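Local coordinates for protein dTDP-4-dehydrorhamnose reductase (PDB 2GGS) that probably reduces dTDP-4-dehydrorhamnose to dTDP-rhamnose with NADPH, the nucleotide it holds in a Rossmann-type domain, at residues R18-S21 against E22-V26; A80-I83 against N84-V88; G116-K119 against E120-P124; Y165-L168 against K169-K172; S213-E216 against L217-I221. All coordinates share one frame; numbering follows the deposited sequence.

Contact 1 of 5, residues R18-S21 against E22-V26; sequences RLLS and ERHEV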
# COMPACT_ATOMS: atom_id res chain seq x y z
N ARG A 18 8.37 2.81 12.83
CA ARG A 18 9.06 1.96 13.79
C ARG A 18 10.49 1.76 13.32
O ARG A 18 11.45 1.93 14.10
CB ARG A 18 8.33 0.62 13.90
CG ARG A 18 8.93 -0.33 14.96
CD ARG A 18 8.10 -1.60 15.13
NE ARG A 18 7.96 -2.40 13.91
CZ ARG A 18 8.92 -3.15 13.36
NH1 ARG A 18 10.12 -3.28 13.94
NH2 ARG A 18 8.67 -3.81 12.23
N LEU A 19 10.63 1.47 12.04
CA LEU A 19 11.93 1.06 11.49
C LEU A 19 12.82 2.24 11.18
O LEU A 19 14.05 2.21 11.43
CB LEU A 19 11.75 0.22 10.24
CG LEU A 19 11.11 -1.16 10.40
CD1 LEU A 19 10.94 -1.73 9.01
CD2 LEU A 19 11.98 -2.04 11.27
N LEU A 20 12.22 3.27 10.59
CA LEU A 20 12.99 4.46 10.23
C LEU A 20 13.51 5.23 11.45
O LEU A 20 14.54 5.88 11.37
CB LEU A 20 12.20 5.42 9.34
CG LEU A 20 12.17 5.08 7.87
CD1 LEU A 20 11.36 6.13 7.14
CD2 LEU A 20 13.58 5.05 7.31
N SER A 21 12.79 5.16 12.56
CA SER A 21 13.15 5.91 13.75
C SER A 21 14.49 5.44 14.32
O SER A 21 15.07 6.12 15.15
CB SER A 21 12.09 5.75 14.83
OG SER A 21 10.93 6.45 14.48
N GLU A 22 14.96 4.28 13.88
CA GLU A 22 16.26 3.79 14.32
C GLU A 22 17.43 4.67 13.86
O GLU A 22 18.40 4.85 14.63
CB GLU A 22 16.48 2.32 13.93
CG GLU A 22 15.51 1.30 14.56
CD GLU A 22 15.80 0.99 16.03
OE1 GLU A 22 16.95 1.16 16.48
OE2 GLU A 22 14.87 0.57 16.75
N ARG A 23 17.33 5.27 12.66
CA ARG A 23 18.51 5.85 11.98
C ARG A 23 18.77 7.36 11.55
O ARG A 23 19.88 7.62 11.14
CB ARG A 23 19.05 4.88 10.92
CG ARG A 23 19.60 3.59 11.52
CD ARG A 23 20.95 3.79 12.24
NE ARG A 23 22.09 3.68 11.33
CZ ARG A 23 22.42 2.58 10.66
NH1 ARG A 23 21.68 1.48 10.78
NH2 ARG A 23 23.47 2.58 9.84
N HIS A 24 17.88 8.35 11.52
CA HIS A 24 16.59 8.52 10.83
C HIS A 24 15.61 9.40 11.63
O HIS A 24 14.93 8.96 12.54
CB HIS A 24 15.99 7.28 10.15
CG HIS A 24 16.66 6.92 8.85
ND1 HIS A 24 16.93 5.62 8.48
CD2 HIS A 24 17.14 7.70 7.84
CE1 HIS A 24 17.54 5.61 7.30
NE2 HIS A 24 17.68 6.86 6.90
N GLU A 25 15.62 10.69 11.29
CA GLU A 25 14.71 11.68 11.88
C GLU A 25 13.36 11.64 11.15
O GLU A 25 13.32 11.85 9.95
CB GLU A 25 15.34 13.06 11.74
CG GLU A 25 14.47 14.20 12.21
CD GLU A 25 15.06 15.60 11.92
OE1 GLU A 25 16.18 15.75 11.36
OE2 GLU A 25 14.38 16.57 12.27
N VAL A 26 12.26 11.40 11.87
CA VAL A 26 10.98 11.09 11.21
C VAL A 26 9.91 12.12 11.54
O VAL A 26 9.74 12.51 12.68
CB VAL A 26 10.45 9.67 11.59
CG1 VAL A 26 9.11 9.41 10.93
CG2 VAL A 26 11.44 8.60 11.17
O HOH W 1 16.50 3.10 10.45
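Leu20, near the end of helix 11-20, meets two residues of 22-26 through different atoms. Its CB lies 3.7 Å from CG2 of Val26, an apolar contact close to the backbone. Its CD2, farther out, meets the ring of His24: it lies over one face, 4.0 Å from the ring centroid and 26° off the normal, displaced toward the rim, which identifies a CH-pi contact made nearest ND1. CG of Leu20 sits beside the backbone N (chi1 -82°); CD1 continues the chain, and the other branch, CD2, meets the imidazole. This is the tight part. Beyond it, Leu20 and Val26 reach Ile5 of strand 3-6, and Leu194 of helix 186-199 packs on both Leu20 and His24.

The other flank is loose. Glu22 N gives Leu19 O a weak bond of 3.3 Å, and the aliphatic part of Glu22 bends past the same carbonyl. Its carboxylate stays 6.7 Å from Arg18, measured from OE2 to NH1, while the guanidinium pairs with Glu15. One water joins the two flanks: it donates to Leu19 O at 2.8 Å and lies in the plane of the imidazole, at its edge, 3.2 Å from His24 ND1. Arg23 N approaches Leu20 O, but that oxygen is crowded in the model, so the bond is less certain. The arrangement is the turn from helix to strand in a Rossmann fold, where helix 11-20 completes the first beta-alpha-beta crossover between strands 3-6 and 26-30.

Contact 2 of 5, residues A80-I83 against N84-V88; sequences AYKI and NAEAV. With NDP (NADPH dihydro-nicotinamide-adenine-dinucleotide phosphate), chain C.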
# COMPACT_ATOMS: atom_id res chain seq x y z
N ALA A 80 -12.07 10.01 -3.45
CA ALA A 80 -10.91 9.12 -3.83
C ALA A 80 -9.93 9.88 -4.69
O ALA A 80 -8.71 9.86 -4.44
CB ALA A 80 -11.41 7.88 -4.55
N TYR A 81 -10.44 10.59 -5.70
CA TYR A 81 -9.56 11.41 -6.53
C TYR A 81 -8.69 12.42 -5.76
O TYR A 81 -7.50 12.58 -6.00
CB TYR A 81 -10.37 12.10 -7.66
CG TYR A 81 -9.46 12.86 -8.62
CD1 TYR A 81 -8.83 12.19 -9.68
CD2 TYR A 81 -9.22 14.23 -8.46
CE1 TYR A 81 -7.99 12.87 -10.57
CE2 TYR A 81 -8.38 14.92 -9.34
CZ TYR A 81 -7.77 14.21 -10.38
OH TYR A 81 -6.96 14.87 -11.24
N LYS A 82 -9.30 13.16 -4.85
CA LYS A 82 -8.59 14.19 -4.18
C LYS A 82 -7.43 13.70 -3.35
O LYS A 82 -6.40 14.37 -3.31
CB LYS A 82 -9.53 14.93 -3.24
CG LYS A 82 -10.40 15.90 -4.00
CD LYS A 82 -10.60 17.16 -3.16
CE LYS A 82 -11.92 17.13 -2.39
NZ LYS A 82 -13.07 17.52 -3.28
N ILE A 83 -7.60 12.56 -2.69
CA ILE A 83 -6.53 12.06 -1.82
C ILE A 83 -5.60 11.12 -2.60
O ILE A 83 -4.39 11.22 -2.44
CB ILE A 83 -7.06 11.40 -0.50
CG1 ILE A 83 -5.93 10.99 0.47
CG2 ILE A 83 -7.97 10.19 -0.81
CD1 ILE A 83 -4.89 12.05 0.79
N ASN A 84 -6.18 10.25 -3.43
CA ASN A 84 -5.36 9.22 -4.10
C ASN A 84 -4.61 9.75 -5.30
O ASN A 84 -3.56 9.19 -5.69
CB ASN A 84 -6.24 8.06 -4.54
CG ASN A 84 -6.68 7.21 -3.39
OD1 ASN A 84 -6.22 7.35 -2.25
ND2 ASN A 84 -7.56 6.26 -3.71
N ALA A 85 -5.12 10.84 -5.88
CA ALA A 85 -4.50 11.41 -7.06
C ALA A 85 -4.06 12.87 -6.84
O ALA A 85 -2.87 13.19 -6.85
CB ALA A 85 -5.41 11.29 -8.29
N GLU A 86 -5.02 13.77 -6.57
CA GLU A 86 -4.66 15.19 -6.65
C GLU A 86 -3.64 15.61 -5.57
O GLU A 86 -2.80 16.43 -5.85
CB GLU A 86 -5.93 16.06 -6.55
CG GLU A 86 -5.70 17.47 -7.12
CD GLU A 86 -7.00 18.22 -7.35
OE1 GLU A 86 -8.06 17.74 -6.89
OE2 GLU A 86 -6.92 19.29 -7.99
N ALA A 87 -3.71 15.04 -4.37
CA ALA A 87 -2.77 15.37 -3.29
C ALA A 87 -1.35 15.13 -3.74
O ALA A 87 -0.43 15.86 -3.35
CB ALA A 87 -3.08 14.60 -2.00
N VAL A 88 -1.19 14.07 -4.57
CA VAL A 88 0.15 13.71 -5.06
C VAL A 88 0.74 14.85 -5.89
O VAL A 88 1.94 15.11 -5.82
CB VAL A 88 0.15 12.38 -5.86
CG1 VAL A 88 1.60 12.03 -6.29
CG2 VAL A 88 -0.43 11.26 -5.02
PA NDP C . -4.23 2.37 5.48
O1A NDP C . -5.64 2.36 5.08
O2A NDP C . -3.94 1.52 6.67
O5B NDP C . -3.70 3.83 5.78
C5B NDP C . -4.17 4.93 5.02
C4B NDP C . -3.42 6.12 5.55
O4B NDP C . -3.76 7.24 4.72
C3B NDP C . -3.75 6.45 7.00
O3B NDP C . -2.56 6.81 7.65
C2B NDP C . -4.66 7.67 6.84
O2B NDP C . -4.52 8.48 7.97
C1B NDP C . -4.03 8.31 5.61
N9A NDP C . -4.95 9.25 4.96
C8A NDP C . -6.09 8.95 4.28
N7A NDP C . -6.66 10.12 3.87
C5A NDP C . -5.89 11.13 4.29
C6A NDP C . -5.99 12.52 4.17
N6A NDP C . -7.10 13.08 3.61
N1A NDP C . -5.01 13.27 4.77
C2A NDP C . -3.93 12.73 5.45
N3A NDP C . -3.84 11.36 5.57
C4A NDP C . -4.81 10.60 5.01
O3 NDP C . -3.45 1.95 4.12
PN NDP C . -2.16 0.98 4.00
O1N NDP C . -1.13 1.24 4.97
O2N NDP C . -2.77 -0.36 3.87
O5D NDP C . -1.68 1.39 2.52
C5D NDP C . -0.49 2.14 2.34
C4D NDP C . -0.26 2.49 0.87
O4D NDP C . -0.16 1.28 0.15
C3D NDP C . -1.39 3.28 0.23
O3D NDP C . -0.75 4.09 -0.72
C2D NDP C . -2.23 2.23 -0.47
O2D NDP C . -2.96 2.81 -1.54
C1D NDP C . -1.10 1.28 -0.93
N1N NDP C . -1.63 -0.07 -1.16
C2N NDP C . -2.40 -0.63 -0.18
C3N NDP C . -2.78 -1.96 -0.22
C7N NDP C . -3.62 -2.52 0.88
O7N NDP C . -4.20 -3.79 0.72
N7N NDP C . -3.83 -1.79 1.98
C4N NDP C . -2.35 -2.85 -1.38
C5N NDP C . -1.53 -2.14 -2.43
C6N NDP C . -1.20 -0.79 -2.26
P2B NDP C . -5.67 8.53 9.16
O1X NDP C . -4.91 9.12 10.28
O2X NDP C . -6.16 7.14 9.42
O3X NDP C . -6.87 9.40 8.72
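Tyr81 and Ala85, one helical turn apart, make the clearest apolar contact here. CB of Ala85 sits over one face of the phenol ring, 4.1 Å from its centroid and 26° off the normal, a CH-pi contact. The ring leans forward along the helix over this methyl because CG of Tyr81 stands opposite the backbone N (chi1 -175°). Glu86 takes the ring's edge: OE1 lies near the ring plane, 3.7 Å from CE2 of Tyr81, with the carboxylate plane steeply inclined to the ring. Ile83 is the apolar link to the cofactor, its CG1 3.6 Å from N7A of NADPH and its CD1 over the adenine plane, above C6A and N6A.

The backbone bonds show a local widening of the helix. Asn84 N bonds to Ala80 O in the ordinary i to i+4 pattern, but Tyr81 O accepts twice, from Ala85 N at 3.0 Å and from Glu86 N at 2.8 Å. The second bond is the straighter, 167° at the hydrogen, and is of the pi type, as is Ala87 N to Lys82 O.

Among polar side chains, Asn84 is buried, with OD1 accepting from Met67 N and ND2 bonded to Ser133 OG. The opposite charges of Lys82 and Glu86 remain apart, NZ to OE1 being 6.2 Å. The chemistry implies that this turn meets the adenine by apolar contact from Ile83, while the adjacent amide ties helix 77-97 to two neighbouring segments.

Contact 3 of 5, residues G116-K119 against E120-P124; sequences GNYK and EEDIP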
# COMPACT_ATOMS: atom_id res chain seq x y z
N GLY A 116 -1.80 -11.28 -14.69
CA GLY A 116 -1.01 -11.62 -13.51
C GLY A 116 0.47 -11.42 -13.72
O GLY A 116 0.93 -11.06 -14.84
N ASN A 117 1.23 -11.63 -12.64
CA ASN A 117 2.66 -11.54 -12.67
C ASN A 117 3.13 -10.26 -13.35
O ASN A 117 3.94 -10.27 -14.26
CB ASN A 117 3.19 -12.83 -13.35
CG ASN A 117 2.81 -14.07 -12.56
OD1 ASN A 117 2.08 -14.97 -13.05
ND2 ASN A 117 3.24 -14.11 -11.30
N TYR A 118 2.59 -9.12 -12.92
CA TYR A 118 2.88 -7.86 -13.62
C TYR A 118 4.25 -7.31 -13.31
O TYR A 118 4.64 -7.24 -12.14
CB TYR A 118 1.82 -6.80 -13.28
CG TYR A 118 0.48 -7.13 -13.87
CD1 TYR A 118 0.21 -6.85 -15.21
CD2 TYR A 118 -0.52 -7.77 -13.11
CE1 TYR A 118 -1.03 -7.18 -15.78
CE2 TYR A 118 -1.75 -8.09 -13.66
CZ TYR A 118 -1.99 -7.79 -15.00
OH TYR A 118 -3.19 -8.10 -15.57
N LYS A 119 4.99 -6.92 -14.36
CA LYS A 119 6.29 -6.29 -14.20
C LYS A 119 6.15 -4.77 -14.31
O LYS A 119 5.09 -4.29 -14.71
CB LYS A 119 7.33 -6.84 -15.18
CG LYS A 119 6.92 -6.86 -16.60
CD LYS A 119 8.02 -7.58 -17.48
CE LYS A 119 8.22 -9.05 -17.10
NZ LYS A 119 7.13 -9.97 -17.62
N GLU A 120 7.20 -4.04 -13.95
CA GLU A 120 7.13 -2.57 -13.86
C GLU A 120 6.61 -1.88 -15.12
O GLU A 120 5.84 -0.92 -15.04
CB GLU A 120 8.46 -1.95 -13.44
CG GLU A 120 8.84 -2.22 -11.97
CD GLU A 120 9.49 -3.61 -11.70
OE1 GLU A 120 9.55 -4.47 -12.62
OE2 GLU A 120 9.89 -3.86 -10.55
N GLU A 121 7.04 -2.40 -16.27
CA GLU A 121 6.74 -1.78 -17.55
C GLU A 121 5.41 -2.22 -18.17
O GLU A 121 5.00 -1.68 -19.20
CB GLU A 121 7.92 -2.02 -18.51
CG GLU A 121 8.09 -3.47 -18.94
CD GLU A 121 9.07 -4.27 -18.08
OE1 GLU A 121 9.27 -4.00 -16.87
OE2 GLU A 121 9.67 -5.21 -18.64
N ASP A 122 4.73 -3.21 -17.57
CA ASP A 122 3.39 -3.60 -18.05
C ASP A 122 2.42 -2.42 -17.92
O ASP A 122 2.60 -1.55 -17.06
CB ASP A 122 2.82 -4.81 -17.28
CG ASP A 122 3.50 -6.13 -17.65
OD1 ASP A 122 3.93 -6.32 -18.80
OD2 ASP A 122 3.55 -7.02 -16.79
N ILE A 123 1.43 -2.37 -18.80
CA ILE A 123 0.58 -1.19 -18.91
C ILE A 123 -0.62 -1.28 -17.99
O ILE A 123 -1.47 -2.17 -18.15
CB ILE A 123 0.08 -1.00 -20.39
CG1 ILE A 123 1.26 -0.83 -21.34
CG2 ILE A 123 -0.90 0.17 -20.49
CD1 ILE A 123 2.10 0.38 -21.08
N PRO A 124 -0.75 -0.30 -17.07
CA PRO A 124 -1.93 -0.24 -16.18
C PRO A 124 -3.21 -0.05 -16.96
O PRO A 124 -3.25 0.64 -18.00
CB PRO A 124 -1.65 1.02 -15.33
CG PRO A 124 -0.13 1.15 -15.34
CD PRO A 124 0.22 0.77 -16.75
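The ring of Tyr118 and the carboxylate of Asp122 are the flat groups of this turn, and their planes stand 85° apart. Over the centre of one ring face lies Gly116 O, 3.9 Å above the plane. At the ring edge, in plane, is CB of Asp122, 3.9 Å from CD1 of Tyr118, while OD2 of the same aspartate approaches the ring obliquely. Phe111 stacks with the phenol and Lys115 adds a cation-pi contact.

The carboxylate faces the backbone as well. Lys119 N donates to Asp122 OD2 at 2.8 Å with an N-H...O angle of 161°, arriving from well above the carboxylate plane. In return Asp122 N bonds to Lys119 O at 3.1 Å, closing a type I beta turn from Lys119 to Asp122. Two reciprocal bonds between the same residues therefore hold the ends of the turn together. Lys115 NZ forms a salt bridge with OD2, which would help keep the carboxylate ionised.

Lys119 crosses this group with its methylenes. Its CG, placed between backbone N and carbonyl carbon (chi1 52°), comes 3.4 Å from Asp122 OD2, and its CD passes close to the carboxylate of Glu121. The ammonium NZ stays 4.7 Å from Asp122 OD2, so the meeting is not a salt bridge.

The turn belongs to the long loop between strand 101-107 and helix 129-141. Glu120 fixes it to the main sheet: OE2 accepts from His206 N, at the end of the outer strand 203-206, and its backbone O accepts from Arg150 NH1 of the neighbouring strand 147-151.

Contact 4 of 5, residues Y165-L168 against K169-K172; sequences YKTL and KEGK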
# COMPACT_ATOMS: atom_id res chain seq x y z
N TYR A 165 -8.88 -14.43 9.82
CA TYR A 165 -8.58 -14.88 11.20
C TYR A 165 -9.77 -14.59 12.10
O TYR A 165 -10.24 -15.48 12.83
CB TYR A 165 -7.30 -14.23 11.76
CG TYR A 165 -6.92 -14.68 13.17
CD1 TYR A 165 -6.16 -15.84 13.39
CD2 TYR A 165 -7.33 -13.96 14.28
CE1 TYR A 165 -5.83 -16.25 14.70
CE2 TYR A 165 -7.00 -14.35 15.57
CZ TYR A 165 -6.26 -15.49 15.78
OH TYR A 165 -5.96 -15.86 17.07
N LYS A 166 -10.25 -13.34 12.05
CA LYS A 166 -11.36 -12.90 12.93
C LYS A 166 -12.66 -13.60 12.59
O LYS A 166 -13.37 -14.05 13.49
CB LYS A 166 -11.54 -11.36 12.90
CG LYS A 166 -10.23 -10.58 12.97
CD LYS A 166 -10.34 -9.20 13.62
CE LYS A 166 -9.51 -9.14 14.90
NZ LYS A 166 -9.15 -7.73 15.29
N THR A 167 -12.97 -13.74 11.30
CA THR A 167 -14.20 -14.39 10.85
C THR A 167 -14.23 -15.88 11.25
O THR A 167 -15.23 -16.35 11.84
CB THR A 167 -14.39 -14.21 9.33
OG1 THR A 167 -14.48 -12.81 9.05
CG2 THR A 167 -15.65 -14.90 8.82
N LEU A 168 -13.15 -16.61 10.93
CA LEU A 168 -13.09 -18.06 11.19
C LEU A 168 -13.07 -18.39 12.66
O LEU A 168 -13.65 -19.40 13.06
CB LEU A 168 -11.89 -18.74 10.50
CG LEU A 168 -11.84 -18.72 8.97
CD1 LEU A 168 -10.61 -19.50 8.45
CD2 LEU A 168 -13.12 -19.25 8.33
N LYS A 169 -12.41 -17.54 13.45
CA LYS A 169 -12.29 -17.69 14.91
C LYS A 169 -13.67 -17.66 15.54
O LYS A 169 -13.94 -18.39 16.50
CB LYS A 169 -11.40 -16.57 15.47
CG LYS A 169 -10.94 -16.73 16.91
CD LYS A 169 -10.34 -15.42 17.41
CE LYS A 169 -10.47 -15.27 18.92
NZ LYS A 169 -9.53 -16.11 19.71
N GLU A 170 -14.56 -16.82 14.99
CA GLU A 170 -15.93 -16.69 15.51
C GLU A 170 -16.87 -17.73 14.88
O GLU A 170 -18.10 -17.66 15.06
CB GLU A 170 -16.45 -15.23 15.42
CG GLU A 170 -16.90 -14.75 14.02
CD GLU A 170 -17.12 -13.22 13.88
OE1 GLU A 170 -18.01 -12.67 14.58
OE2 GLU A 170 -16.44 -12.56 13.05
N GLY A 171 -16.30 -18.70 14.16
CA GLY A 171 -17.07 -19.78 13.55
C GLY A 171 -17.81 -19.42 12.28
O GLY A 171 -18.55 -20.24 11.72
N LYS A 172 -17.59 -18.20 11.79
CA LYS A 172 -18.30 -17.73 10.60
C LYS A 172 -17.64 -18.18 9.28
O LYS A 172 -16.49 -18.64 9.26
CB LYS A 172 -18.49 -16.20 10.67
CG LYS A 172 -19.46 -15.73 11.76
CD LYS A 172 -20.91 -16.06 11.40
CE LYS A 172 -21.86 -15.79 12.57
NZ LYS A 172 -23.11 -16.60 12.44
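Helix 160-169 ends at this contact in a Schellman motif, in which Lys172 N bonds to Thr167 O at 3.0 Å, Gly171 N bonds to Leu168 O, also at 3.0 Å, and Gly171 is the C-prime residue with a positive phi of 78°, while one turn earlier Lys169 N still makes the regular bond to Tyr165 O.

The side chains follow this reversal. Thr167 and Lys172 cross at about a right angle, with CG2 of the threonine 3.6 Å from CB of the lysine. The methyl takes that position because CG2 lies opposite the backbone N, while OG1 (chi1 -60°) turns back along the helix to bond with Tyr163 O. Tyr165 and Lys169 run alongside each other in the same direction, the methylene CD of Lys169 being 4.0 Å from CE2 of the ring. Leu168 brings CD2 to within 3.5 Å of Lys172 O.

Glu170 folds back over the helix end, its CG 3.2 Å from Thr167 O. Its OE2 lies 3.4 Å from Lys166 O, two acceptors with no bond between them. Its N divides itself between Lys166 O and Thr167 O in two weak bonds, as the helical pattern gives way.

Behind the helix end, Tyr165 meets Phe225 edge-to-face and touches Ile221 of helix 214-224. Thr167 and Leu168 both reach Val174 of strand 174-177, the strand that follows the motif.

Contact 5 of 5, residues S213-E216 against L217-I221; sequences SRFE and LALKI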
# COMPACT_ATOMS: atom_id res chain seq x y z
N SER A 213 -3.63 -17.52 -4.15
CA SER A 213 -5.06 -17.29 -4.26
C SER A 213 -5.62 -16.92 -2.89
O SER A 213 -5.06 -17.29 -1.84
CB SER A 213 -5.77 -18.55 -4.84
OG SER A 213 -5.82 -19.61 -3.88
N ARG A 214 -6.74 -16.19 -2.86
CA ARG A 214 -7.34 -15.89 -1.56
C ARG A 214 -7.75 -17.16 -0.83
O ARG A 214 -7.64 -17.24 0.40
CB ARG A 214 -8.58 -15.00 -1.75
CG ARG A 214 -8.25 -13.51 -1.85
CD ARG A 214 -7.87 -13.09 -3.20
NE ARG A 214 -7.82 -11.62 -3.34
CZ ARG A 214 -7.34 -10.98 -4.40
NH1 ARG A 214 -6.84 -11.66 -5.43
NH2 ARG A 214 -7.35 -9.65 -4.43
N PHE A 215 -8.23 -18.13 -1.60
CA PHE A 215 -8.71 -19.40 -1.04
C PHE A 215 -7.58 -20.12 -0.33
O PHE A 215 -7.71 -20.52 0.84
CB PHE A 215 -9.29 -20.27 -2.16
CG PHE A 215 -10.01 -21.53 -1.67
CD1 PHE A 215 -11.09 -21.43 -0.79
CD2 PHE A 215 -9.63 -22.78 -2.14
CE1 PHE A 215 -11.78 -22.58 -0.33
CE2 PHE A 215 -10.31 -23.94 -1.70
CZ PHE A 215 -11.40 -23.82 -0.80
N GLU A 216 -6.45 -20.27 -1.01
CA GLU A 216 -5.36 -21.00 -0.37
C GLU A 216 -4.92 -20.22 0.86
O GLU A 216 -4.66 -20.80 1.92
CB GLU A 216 -4.18 -21.27 -1.31
CG GLU A 216 -3.06 -22.00 -0.55
CD GLU A 216 -1.76 -22.20 -1.31
OE1 GLU A 216 -1.50 -21.48 -2.30
OE2 GLU A 216 -0.96 -23.09 -0.87
N LEU A 217 -4.83 -18.89 0.73
CA LEU A 217 -4.36 -18.07 1.85
C LEU A 217 -5.25 -18.24 3.07
O LEU A 217 -4.76 -18.42 4.18
CB LEU A 217 -4.26 -16.59 1.44
CG LEU A 217 -3.79 -15.60 2.52
CD1 LEU A 217 -2.47 -16.05 3.14
CD2 LEU A 217 -3.63 -14.23 1.91
N ALA A 218 -6.57 -18.22 2.84
CA ALA A 218 -7.55 -18.33 3.90
C ALA A 218 -7.43 -19.69 4.60
O ALA A 218 -7.43 -19.76 5.82
CB ALA A 218 -8.95 -18.13 3.33
N LEU A 219 -7.28 -20.75 3.80
CA LEU A 219 -7.15 -22.11 4.34
C LEU A 219 -5.82 -22.33 5.06
O LEU A 219 -5.79 -23.09 6.05
CB LEU A 219 -7.35 -23.16 3.25
CG LEU A 219 -8.77 -23.34 2.72
CD1 LEU A 219 -8.83 -24.35 1.58
CD2 LEU A 219 -9.73 -23.75 3.82
N LYS A 220 -4.74 -21.70 4.58
CA LYS A 220 -3.46 -21.72 5.29
C LYS A 220 -3.64 -21.11 6.65
O LYS A 220 -3.14 -21.69 7.63
CB LYS A 220 -2.33 -20.94 4.60
CG LYS A 220 -1.71 -21.60 3.42
CD LYS A 220 -0.52 -20.77 2.96
CE LYS A 220 0.70 -21.08 3.82
NZ LYS A 220 1.04 -22.53 3.66
N ILE A 221 -4.33 -19.97 6.75
CA ILE A 221 -4.48 -19.38 8.08
C ILE A 221 -5.44 -20.19 8.96
O ILE A 221 -5.19 -20.34 10.15
CB ILE A 221 -4.68 -17.82 8.18
CG1 ILE A 221 -6.03 -17.45 8.79
CG2 ILE A 221 -4.20 -16.98 6.97
CD1 ILE A 221 -6.07 -16.07 9.26
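Phe215 and Leu219, one turn apart on helix 214-224, cross obliquely, and the leucine offers a methyl to the ring. CD1 of Leu219 sits over one face, 3.8 Å from the centroid and 22° off the normal, a CH-pi contact. It is shifted toward the rim at CZ, the nearest ring atom at 3.5 Å. The two first torsions bring this about: CG of Phe215 is opposite the backbone N (chi1 -171°), which sends the ring toward the following turn, whereas CG of Leu219 sits beside its own N and leans back to meet it.

Glu216 and Lys220 have the same spacing but a weaker relation. CG of Glu216 and CG of Lys220 are 4.2 Å apart. From there the two chains run roughly side by side, and OE2 of Glu216 and NZ of Lys220 end 5.0 Å apart. Opposite charges at that distance may attract, yet no salt bridge is made.

Beneath the side chains the backbone is a regular alpha helix from its first turn. Leu217 N bonds to Ser213 O at 3.0 Å, and each of the next three amides likewise bonds to the carbonyl four residues before it. Ser213 is the N-cap: its OG accepts from Glu216 N at 3.0 Å with an angle of 164°, which supplies an acceptor for an amide of the first turn.

The helix is packed on several sides. Phe215, Ala218 and Leu219 lie against Val231 of strand 231-234. Ala218 and Ile221 meet Val164 of helix 160-169, and at the beginning Arg214 makes a cation-pi contact with Tyr181 of strand 180-181.

How the contacts relate
Contact 2 is the buried one and alone touches NADPH; contacts 1 and 4 are on the surface, and contacts 3 and 5 lie between these extremes. Contacts 1, 2 and 5 each set a methyl over an aromatic face. Contacts 2 and 5 both sit within helices, on opposite sides of the chain's centre, but the first has a pi-type widening and the second a regular, serine-capped start. Contacts 1 and 4 each follow a helix to its end, one with a water bridge, the other with a Schellman motif. Contact 3, a loop turn, relies on a carboxylate. Only contacts 4 and 5 touch, where Ile221 CD1 packs 3.3 Å from Tyr165 N.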